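Local coordinates for putative methylase (PDB 3LDU), which probably methylates guanine bases of ribosomal RNA, and is seen with GTP bound in its methyltransferase domain, at residues R88-G93 / E141-F146; F96-A101 / I117-I122; N6-S11 / H63-E68. One frame throughout, in Å; residues are numbered along the deposited sequence.

All three contacts lie in the N-terminal half of the chain, on or beside one mixed seven-stranded sheet, and away from the GTP site. Interaction 3 comes first along the chain and pairs strands 7-12 and 63-70 in the middle of that sheet. Interaction 1 follows, and interaction 2 is nested inside the loop it closes; both belong to the THUMP domain. Their centres are about 11 Å apart, and they meet where strand 145-150 runs beside strand 98-104 at one edge of the sheet. The centre of interaction 3 is about 14 Å from that of interaction 1, reached through His63 and Phe146, and about 17 Å from that of interaction 2. The sheet thus joins the ferredoxin-like and THUMP regions.

Interaction 1: residues R88-G93 / E141-F146; sequences RYIPYG and EKYPIF
Segment 88-93 is an irregular loop, and 141-146 is an extended run that becomes strand only at Ile145. The closest CA atoms, those of Ile90 and Tyr143, are 7.1 Å apart, and no hydrogen bond joins the segments, so side chains make most of the contact. Both belong to the THUMP domain, an RNA-binding module of RNA-modifying enzymes. Here the loop between helix 74-82 and strand 98-104 is laid against the lead-in to strand 145-150.

Tyr143 is the centrepiece. Its CG is anti to the carbonyl carbon (chi1 -67°), which sends the ring toward the loop. The side chains of Ile90 and Tyr143 run antiparallel alongside each other, so that the methyl CD1 of Ile90 settles against the root of the tyrosine, 3.5 Å from Tyr143 CB. The same Ile90 methyl reaches Ile145 CD1 more loosely, at 4.3 Å, and Ile158 of strand 153-159 also touches Ile90. Further along the ring comes Pro91, which meets Tyr143 tip to tip: its CD is 3.5 Å from Tyr143 CZ, and its CG lies beside the hydroxyl. The carbonyl O of Tyr89 approaches Tyr143 CE1 at 3.6 Å, obliquely to the ring.

Outside the two segments, Trp233 stacks on the Tyr143 ring. The loop is held as well by a hydrogen bond between Ile90 O and Tyr130 OH. Glu141, whose CG is flanked by both its backbone N and its carbonyl carbon (chi1 80°) and whose chain bends at chi2, curls back to the phenol; its OE1 forms a salt bridge with Arg234. Its other oxygen takes the phenol proton on the anti lone pair, in the plane of the ring: Tyr143 OH to Glu141 OE2, 2.8 Å.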
loop_
_atom_site.group_PDB
_atom_site.type_symbol
_atom_site.label_atom_id
_atom_site.label_comp_id
_atom_site.label_asym_id
_atom_site.label_seq_id
_atom_site.Cartn_x
_atom_site.Cartn_y
_atom_site.Cartn_z
ATOM N N ARG A 88 -22.511 -3.218 19.714
ATOM C CA ARG A 88 -21.599 -4.361 19.625
ATOM C C ARG A 88 -20.200 -3.932 19.178
ATOM O O ARG A 88 -19.207 -4.582 19.503
ATOM C CB ARG A 88 -22.132 -5.413 18.644
ATOM C CG ARG A 88 -23.176 -6.361 19.214
ATOM C CD ARG A 88 -23.554 -7.423 18.186
ATOM N NE ARG A 88 -22.377 -7.944 17.490
ATOM C CZ ARG A 88 -22.423 -8.785 16.461
ATOM N NH1 ARG A 88 -23.590 -9.207 15.994
ATOM N NH2 ARG A 88 -21.298 -9.200 15.893
ATOM N N TYR A 89 -20.132 -2.828 18.443
ATOM C CA TYR A 89 -18.893 -2.396 17.809
ATOM C C TYR A 89 -18.339 -1.094 18.360
ATOM O O TYR A 89 -17.127 -0.884 18.354
ATOM C CB TYR A 89 -19.129 -2.229 16.315
ATOM C CG TYR A 89 -19.693 -3.469 15.688
ATOM C CD1 TYR A 89 -18.917 -4.611 15.554
ATOM C CD2 TYR A 89 -20.999 -3.505 15.242
ATOM C CE1 TYR A 89 -19.428 -5.749 14.986
ATOM C CE2 TYR A 89 -21.520 -4.637 14.673
ATOM C CZ TYR A 89 -20.731 -5.755 14.541
ATOM O OH TYR A 89 -21.258 -6.887 13.967
ATOM N N ILE A 90 -19.240 -0.214 18.790
ATOM C CA ILE A 90 -18.883 1.086 19.362
ATOM C C ILE A 90 -19.245 1.081 20.842
ATOM O O ILE A 90 -20.418 1.060 21.176
ATOM C CB ILE A 90 -19.669 2.256 18.680
ATOM C CG1 ILE A 90 -19.513 2.218 17.151
ATOM C CG2 ILE A 90 -19.212 3.607 19.223
ATOM C CD1 ILE A 90 -18.102 2.056 16.697
ATOM N N PRO A 91 -18.235 1.099 21.723
ATOM C CA PRO A 91 -18.477 1.018 23.167
ATOM C C PRO A 91 -18.876 2.356 23.771
ATOM O O PRO A 91 -18.777 3.404 23.135
ATOM C CB PRO A 91 -17.123 0.580 23.715
ATOM C CG PRO A 91 -16.144 1.156 22.759
ATOM C CD PRO A 91 -16.795 1.134 21.414
ATOM N N TYR A 92 -19.337 2.303 25.018
ATOM C CA TYR A 92 -19.827 3.472 25.716
ATOM C C TYR A 92 -18.826 4.614 25.721
ATOM O O TYR A 92 -17.692 4.454 26.171
ATOM C CB TYR A 92 -20.164 3.074 27.158
ATOM C CG TYR A 92 -20.992 4.081 27.897
ATOM C CD1 TYR A 92 -22.274 4.398 27.465
ATOM C CD2 TYR A 92 -20.507 4.700 29.044
ATOM C CE1 TYR A 92 -23.053 5.320 28.151
ATOM C CE2 TYR A 92 -21.283 5.623 29.744
ATOM C CZ TYR A 92 -22.551 5.926 29.284
ATOM O OH TYR A 92 -23.329 6.838 29.962
ATOM N N GLY A 93 -19.249 5.769 25.216
ATOM C CA GLY A 93 -18.440 6.970 25.301
ATOM C C GLY A 93 -17.467 7.121 24.139
ATOM O O GLY A 93 -16.800 8.149 24.007
ATOM N N GLU A 141 -12.099 6.702 22.991
ATOM C CA GLU A 141 -11.311 6.412 21.787
ATOM C C GLU A 141 -12.132 6.391 20.487
ATOM O O GLU A 141 -13.354 6.253 20.499
ATOM C CB GLU A 141 -10.483 5.128 21.950
ATOM C CG GLU A 141 -11.239 3.832 21.741
ATOM C CD GLU A 141 -12.078 3.422 22.955
ATOM O OE1 GLU A 141 -12.277 4.251 23.872
ATOM O OE2 GLU A 141 -12.530 2.260 22.987
ATOM N N LYS A 142 -11.431 6.531 19.368
ATOM C CA LYS A 142 -12.052 6.805 18.068
ATOM C C LYS A 142 -12.222 5.552 17.197
ATOM O O LYS A 142 -11.298 4.741 17.061
ATOM C CB LYS A 142 -11.207 7.864 17.339
ATOM C CG LYS A 142 -11.758 8.373 16.020
ATOM C CD LYS A 142 -10.826 9.457 15.449
ATOM C CE LYS A 142 -11.126 9.761 13.980
ATOM N NZ LYS A 142 -10.052 10.559 13.304
ATOM N N TYR A 143 -13.424 5.411 16.632
ATOM C CA TYR A 143 -13.799 4.335 15.703
ATOM C C TYR A 143 -14.284 4.999 14.417
ATOM O O TYR A 143 -15.475 5.295 14.284
ATOM C CB TYR A 143 -14.945 3.498 16.311
ATOM C CG TYR A 143 -14.530 2.712 17.533
ATOM C CD1 TYR A 143 -14.243 1.353 17.449
ATOM C CD2 TYR A 143 -14.388 3.333 18.771
ATOM C CE1 TYR A 143 -13.848 0.629 18.584
ATOM C CE2 TYR A 143 -13.986 2.629 19.895
ATOM C CZ TYR A 143 -13.717 1.276 19.792
ATOM O OH TYR A 143 -13.315 0.574 20.909
ATOM N N PRO A 144 -13.366 5.263 13.467
ATOM C CA PRO A 144 -13.749 6.063 12.303
ATOM C C PRO A 144 -14.609 5.234 11.366
ATOM O O PRO A 144 -14.212 4.139 10.978
ATOM C CB PRO A 144 -12.402 6.411 11.642
ATOM C CG PRO A 144 -11.340 6.083 12.705
ATOM C CD PRO A 144 -11.933 4.929 13.464
ATOM N N ILE A 145 -15.776 5.752 11.012
ATOM C CA ILE A 145 -16.718 5.001 10.195
ATOM C C ILE A 145 -16.540 5.376 8.725
ATOM O O ILE A 145 -16.486 6.560 8.381
ATOM C CB ILE A 145 -18.168 5.283 10.638
ATOM C CG1 ILE A 145 -18.319 5.094 12.159
ATOM C CG2 ILE A 145 -19.153 4.402 9.875
ATOM C CD1 ILE A 145 -18.077 3.663 12.661
ATOM N N PHE A 146 -16.435 4.362 7.870
ATOM C CA PHE A 146 -16.284 4.579 6.431
ATOM C C PHE A 146 -17.499 4.009 5.701
ATOM O O PHE A 146 -17.936 2.892 5.998
ATOM C CB PHE A 146 -15.015 3.889 5.926
ATOM C CG PHE A 146 -13.744 4.696 6.112
ATOM C CD1 PHE A 146 -13.372 5.190 7.364
ATOM C CD2 PHE A 146 -12.904 4.938 5.031
ATOM C CE1 PHE A 146 -12.191 5.916 7.519
ATOM C CE2 PHE A 146 -11.726 5.661 5.191
ATOM C CZ PHE A 146 -11.373 6.147 6.432
#

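Interaction 2: residues F96-A101 / I117-I122; sequences FPISKA and IVKKAI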
loop_
_atom_site.group_PDB
_atom_site.type_symbol
_atom_site.label_atom_id
_atom_site.label_comp_id
_atom_site.label_asym_id
_atom_site.label_seq_id
_atom_site.Cartn_x
_atom_site.Cartn_y
_atom_site.Cartn_z
ATOM N N PHE A 96 -17.239 8.240 17.189
ATOM C CA PHE A 96 -17.529 7.572 15.919
ATOM C C PHE A 96 -17.749 8.580 14.797
ATOM O O PHE A 96 -18.856 8.704 14.252
ATOM C CB PHE A 96 -18.712 6.588 16.045
ATOM C CG PHE A 96 -19.968 7.186 16.640
ATOM C CD1 PHE A 96 -21.031 7.558 15.828
ATOM C CD2 PHE A 96 -20.094 7.355 18.013
ATOM C CE1 PHE A 96 -22.194 8.093 16.378
ATOM C CE2 PHE A 96 -21.258 7.889 18.571
ATOM C CZ PHE A 96 -22.302 8.263 17.758
ATOM N N PRO A 97 -16.683 9.303 14.435
ATOM C CA PRO A 97 -16.828 10.270 13.351
ATOM C C PRO A 97 -17.046 9.499 12.049
ATOM O O PRO A 97 -16.485 8.415 11.899
ATOM C CB PRO A 97 -15.472 10.982 13.340
ATOM C CG PRO A 97 -14.500 9.956 13.849
ATOM C CD PRO A 97 -15.284 9.150 14.876
ATOM N N ILE A 98 -17.871 10.024 11.151
ATOM C CA ILE A 98 -18.044 9.401 9.839
ATOM C C ILE A 98 -16.968 10.027 8.963
ATOM O O ILE A 98 -17.134 11.116 8.420
ATOM C CB ILE A 98 -19.455 9.631 9.267
ATOM C CG1 ILE A 98 -20.513 9.470 10.370
ATOM C CG2 ILE A 98 -19.733 8.663 8.131
ATOM C CD1 ILE A 98 -20.483 8.092 11.062
ATOM N N SER A 99 -15.835 9.349 8.880
ATOM C CA SER A 99 -14.630 9.995 8.395
ATOM C C SER A 99 -14.649 10.184 6.896
ATOM O O SER A 99 -14.001 11.093 6.372
ATOM C CB SER A 99 -13.396 9.202 8.824
ATOM O OG SER A 99 -13.291 9.202 10.240
ATOM N N LYS A 100 -15.404 9.343 6.200
ATOM C CA LYS A 100 -15.346 9.344 4.740
ATOM C C LYS A 100 -16.531 8.609 4.131
ATOM O O LYS A 100 -16.966 7.575 4.663
ATOM C CB LYS A 100 -14.058 8.665 4.281
ATOM C CG LYS A 100 -13.910 8.556 2.777
ATOM C CD LYS A 100 -12.645 7.789 2.430
ATOM C CE LYS A 100 -12.310 7.867 0.949
ATOM N NZ LYS A 100 -11.143 6.996 0.626
ATOM N N ALA A 101 -17.059 9.146 3.030
ATOM C CA ALA A 101 -18.046 8.406 2.243
ATOM C C ALA A 101 -17.686 8.498 0.778
ATOM O O ALA A 101 -17.292 9.563 0.293
ATOM C CB ALA A 101 -19.449 8.946 2.470
ATOM N N ILE A 117 -26.579 11.206 7.349
ATOM C CA ILE A 117 -27.644 10.239 7.600
ATOM C C ILE A 117 -27.112 9.031 8.378
ATOM O O ILE A 117 -27.759 8.546 9.310
ATOM C CB ILE A 117 -28.336 9.790 6.290
ATOM C CG1 ILE A 117 -29.197 10.925 5.717
ATOM C CG2 ILE A 117 -29.186 8.535 6.521
ATOM C CD1 ILE A 117 -30.531 11.125 6.444
ATOM N N VAL A 118 -25.928 8.553 8.003
ATOM C CA VAL A 118 -25.313 7.452 8.732
ATOM C C VAL A 118 -25.006 7.868 10.175
ATOM O O VAL A 118 -25.258 7.105 11.108
ATOM C CB VAL A 118 -24.042 6.908 7.999
ATOM C CG1 VAL A 118 -23.211 6.023 8.911
ATOM C CG2 VAL A 118 -24.455 6.130 6.751
ATOM N N LYS A 119 -24.475 9.076 10.360
ATOM C CA LYS A 119 -24.252 9.603 11.710
ATOM C C LYS A 119 -25.545 9.553 12.526
ATOM O O LYS A 119 -25.579 9.029 13.640
ATOM C CB LYS A 119 -23.717 11.041 11.648
ATOM C CG LYS A 119 -23.417 11.650 13.017
ATOM C CD LYS A 119 -22.261 10.939 13.710
ATOM C CE LYS A 119 -21.946 11.574 15.070
ATOM N NZ LYS A 119 -20.664 11.083 15.676
ATOM N N LYS A 120 -26.616 10.088 11.961
ATOM C CA LYS A 120 -27.896 10.124 12.668
ATOM C C LYS A 120 -28.371 8.717 13.041
ATOM O O LYS A 120 -28.839 8.486 14.165
ATOM C CB LYS A 120 -28.948 10.845 11.818
ATOM C CG LYS A 120 -30.315 11.026 12.489
ATOM C CD LYS A 120 -31.173 11.957 11.635
ATOM C CE LYS A 120 -32.565 11.409 11.386
ATOM N NZ LYS A 120 -33.134 11.930 10.102
ATOM N N ALA A 121 -28.262 7.780 12.100
ATOM C CA ALA A 121 -28.677 6.395 12.335
ATOM C C ALA A 121 -27.905 5.745 13.476
ATOM O O ALA A 121 -28.488 5.072 14.334
ATOM C CB ALA A 121 -28.532 5.571 11.061
ATOM N N ILE A 122 -26.592 5.935 13.484
ATOM C CA ILE A 122 -25.761 5.357 14.535
ATOM C C ILE A 122 -26.077 5.988 15.897
ATOM O O ILE A 122 -26.115 5.301 16.914
ATOM C CB ILE A 122 -24.258 5.480 14.202
ATOM C CG1 ILE A 122 -23.948 4.727 12.902
ATOM C CG2 ILE A 122 -23.399 4.943 15.352
ATOM C CD1 ILE A 122 -22.453 4.751 12.491
#
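Phe96 adopts the rotamer that sets CG close to both its backbone N and its carbonyl carbon (chi1 53°), which brings the ring up to helix 111-129. Lys119 leaves that helix with CG anti to the backbone N and then bends at chi2 (66°). The bend carries its end to the ring, and the two side chains cross at about a right angle.

The ammonium group lies over one face of the Phe96 ring, displaced toward the rim: Lys119 NZ is 3.7 Å from the ring centroid, a cation-pi contact. The carbon beside it contributes too, with Lys119 CE 3.7 Å from Phe96 CE1. Lys119 NZ also gives Phe96 O a weak hydrogen bond of 3.3 Å, so the ring and carbonyl of one residue share a single cation. Its stronger polar partner is Glu138, which forms a salt bridge with NZ and accepts a hydrogen bond from the backbone N of Phe96. The carboxylate would be expected to offset the lysine charge.

The contact lays helix 111-129 of the THUMP domain across strand 98-104, the outermost strand on its side of the sheet. Strand 98-101 and helix 117-122 make 139° between their N-to-C directions, with axes 9.8 Å apart at closest approach. Ile98 packs from the strand onto the helix. Ile98 CG1 rests 3.8 Å from Lys119 CB, while its CD1 reaches Val118 CG1 at 4.0 Å and also meets Ile122 CD1. On the sheet side Ile98 packs against Ile145 of the adjoining strand.

Ile122, one turn on from Val118, lies alongside Phe96 with its side chain running the other way. Ile122 CG2, anti to the backbone N, meets Phe96 CE1 at 3.5 Å.

Interaction 3: residues N6-S11 / H63-E68; sequences NYTLIS and HLKIAE
The Lys65 side chain passes beside Thr8 and Ile10 of strand 7-12. Lys65 CB sits 3.4 Å from Thr8 O, the carbonyl that its own backbone N-H grips at 2.9 Å from Lys65 N to Thr8 O. With CG anti to the backbone N (chi1 -168°), the chain then extends straight. Lys65 CG lies against Ile10 CD1 at 3.9 Å. CD touches that same methyl and Thr8 CG2, the threonine lying alongside and pointing the same way. The extended chain ends in a 2.8 Å salt bridge from Lys65 NZ to Glu68 OE2, met from above the carboxylate plane.

At Lys65, where the strands begin to part, a water accepts from Thr8 N and donates to Lys65 O. Just beyond, Ile66 and Ala67 both face Ile156, a classic beta bulge in the pairing with strand 153-159.

Ile10 O lies at the edge of the His63 ring, whose other neighbours include Phe146, packed edge-to-face. On the opposite face of the sheet Leu64 CD1 touches both Leu9 CD2 and Tyr7 CD1, 3.7 Å from the latter.

Ile10 and His63 form a hydrogen-bonded pair (Ile10 N to His63 O and His63 N to Ile10 O, each 2.8 Å), and Leu9 with Leu64 the non-hydrogen-bonded pair next to it: the antiparallel pairing of strands 7-12 and 63-70 in the sheet that carries the ferredoxin-like region.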
loop_
_atom_site.group_PDB
_atom_site.type_symbol
_atom_site.label_atom_id
_atom_site.label_comp_id
_atom_site.label_asym_id
_atom_site.label_seq_id
_atom_site.Cartn_x
_atom_site.Cartn_y
_atom_site.Cartn_z
ATOM N N ASN A 6 -14.437 -14.619 14.275
ATOM C CA ASN A 6 -13.796 -14.244 13.024
ATOM C C ASN A 6 -14.166 -12.823 12.624
ATOM O O ASN A 6 -15.180 -12.281 13.078
ATOM C CB ASN A 6 -14.178 -15.212 11.903
ATOM C CG ASN A 6 -13.292 -16.450 11.869
ATOM O OD1 ASN A 6 -12.582 -16.750 12.832
ATOM N ND2 ASN A 6 -13.326 -17.171 10.753
ATOM N N TYR A 7 -13.329 -12.219 11.790
ATOM C CA TYR A 7 -13.633 -10.925 11.213
ATOM C C TYR A 7 -13.747 -11.057 9.709
ATOM O O TYR A 7 -13.127 -11.933 9.104
ATOM C CB TYR A 7 -12.506 -9.929 11.480
ATOM C CG TYR A 7 -12.245 -9.626 12.928
ATOM C CD1 TYR A 7 -13.252 -9.134 13.743
ATOM C CD2 TYR A 7 -10.982 -9.796 13.471
ATOM C CE1 TYR A 7 -13.016 -8.842 15.062
ATOM C CE2 TYR A 7 -10.730 -9.500 14.794
ATOM C CZ TYR A 7 -11.760 -9.028 15.583
ATOM O OH TYR A 7 -11.529 -8.728 16.896
ATOM N N THR A 8 -14.532 -10.172 9.111
ATOM C CA THR A 8 -14.419 -9.907 7.688
ATOM C C THR A 8 -13.762 -8.544 7.544
ATOM O O THR A 8 -14.289 -7.550 8.044
ATOM C CB THR A 8 -15.787 -9.898 7.006
ATOM O OG1 THR A 8 -16.379 -11.192 7.149
ATOM C CG2 THR A 8 -15.651 -9.585 5.517
ATOM N N LEU A 9 -12.606 -8.511 6.868
ATOM C CA LEU A 9 -11.858 -7.280 6.673
ATOM C C LEU A 9 -11.841 -6.929 5.200
ATOM O O LEU A 9 -12.001 -7.802 4.331
ATOM C CB LEU A 9 -10.417 -7.438 7.175
ATOM C CG LEU A 9 -10.222 -7.957 8.601
ATOM C CD1 LEU A 9 -8.746 -8.034 8.971
ATOM C CD2 LEU A 9 -10.980 -7.075 9.608
ATOM N N ILE A 10 -11.656 -5.643 4.929
ATOM C CA ILE A 10 -11.499 -5.154 3.578
ATOM C C ILE A 10 -10.242 -4.299 3.482
ATOM O O ILE A 10 -10.049 -3.358 4.270
ATOM C CB ILE A 10 -12.694 -4.294 3.183
ATOM C CG1 ILE A 10 -13.996 -5.074 3.381
ATOM C CG2 ILE A 10 -12.553 -3.812 1.715
ATOM C CD1 ILE A 10 -15.208 -4.204 3.239
ATOM N N SER A 11 -9.391 -4.611 2.510
ATOM C CA SER A 11 -8.231 -3.769 2.251
ATOM C C SER A 11 -8.261 -3.193 0.853
ATOM O O SER A 11 -8.193 -3.924 -0.131
ATOM C CB SER A 11 -6.935 -4.536 2.478
ATOM O OG SER A 11 -6.715 -4.698 3.867
ATOM N N HIS A 63 -9.902 -2.261 6.807
ATOM C CA HIS A 63 -11.238 -1.949 7.326
ATOM C C HIS A 63 -11.898 -3.172 7.932
ATOM O O HIS A 63 -11.802 -4.278 7.403
ATOM C CB HIS A 63 -12.145 -1.471 6.190
ATOM C CG HIS A 63 -11.729 -0.170 5.573
ATOM N ND1 HIS A 63 -12.244 1.037 5.977
ATOM C CD2 HIS A 63 -10.854 0.103 4.577
ATOM C CE1 HIS A 63 -11.704 2.011 5.260
ATOM N NE2 HIS A 63 -10.860 1.463 4.396
ATOM N N LEU A 64 -12.598 -2.964 9.038
ATOM C CA LEU A 64 -13.446 -3.998 9.606
ATOM C C LEU A 64 -14.851 -3.834 9.011
ATOM O O LEU A 64 -15.495 -2.808 9.212
ATOM C CB LEU A 64 -13.495 -3.855 11.130
ATOM C CG LEU A 64 -14.511 -4.772 11.830
ATOM C CD1 LEU A 64 -14.154 -6.242 11.605
ATOM C CD2 LEU A 64 -14.566 -4.458 13.312
ATOM N N LYS A 65 -15.310 -4.830 8.257
ATOM C CA LYS A 65 -16.611 -4.735 7.606
ATOM C C LYS A 65 -17.718 -4.948 8.631
ATOM O O LYS A 65 -17.690 -5.926 9.386
ATOM C CB LYS A 65 -16.745 -5.775 6.514
ATOM C CG LYS A 65 -17.938 -5.552 5.604
ATOM C CD LYS A 65 -17.983 -6.620 4.529
ATOM C CE LYS A 65 -19.203 -6.461 3.638
ATOM N NZ LYS A 65 -19.192 -7.454 2.532
ATOM N N ILE A 66 -18.677 -4.026 8.658
ATOM C CA ILE A 66 -19.814 -4.120 9.590
ATOM C C ILE A 66 -21.075 -4.621 8.897
ATOM O O ILE A 66 -21.799 -5.482 9.417
ATOM C CB ILE A 66 -20.117 -2.744 10.249
ATOM C CG1 ILE A 66 -18.870 -2.197 10.940
ATOM C CG2 ILE A 66 -21.262 -2.872 11.267
ATOM C CD1 ILE A 66 -18.325 -3.109 12.022
ATOM N N ALA A 67 -21.360 -4.073 7.730
ATOM C CA ALA A 67 -22.630 -4.375 7.076
ATOM C C ALA A 67 -22.557 -4.089 5.591
ATOM O O ALA A 67 -21.776 -3.252 5.149
ATOM C CB ALA A 67 -23.742 -3.559 7.701
ATOM N N GLU A 68 -23.384 -4.792 4.827
ATOM C CA GLU A 68 -23.567 -4.480 3.418
ATOM C C GLU A 68 -25.040 -4.663 3.082
ATOM O O GLU A 68 -25.653 -5.660 3.466
ATOM C CB GLU A 68 -22.676 -5.361 2.534
ATOM C CG GLU A 68 -22.923 -5.189 1.046
ATOM C CD GLU A 68 -21.894 -5.914 0.191
ATOM O OE1 GLU A 68 -21.803 -5.608 -1.018
ATOM O OE2 GLU A 68 -21.174 -6.783 0.730
HETATM O O HOH W 1 -16.671 -8.447 10.161
#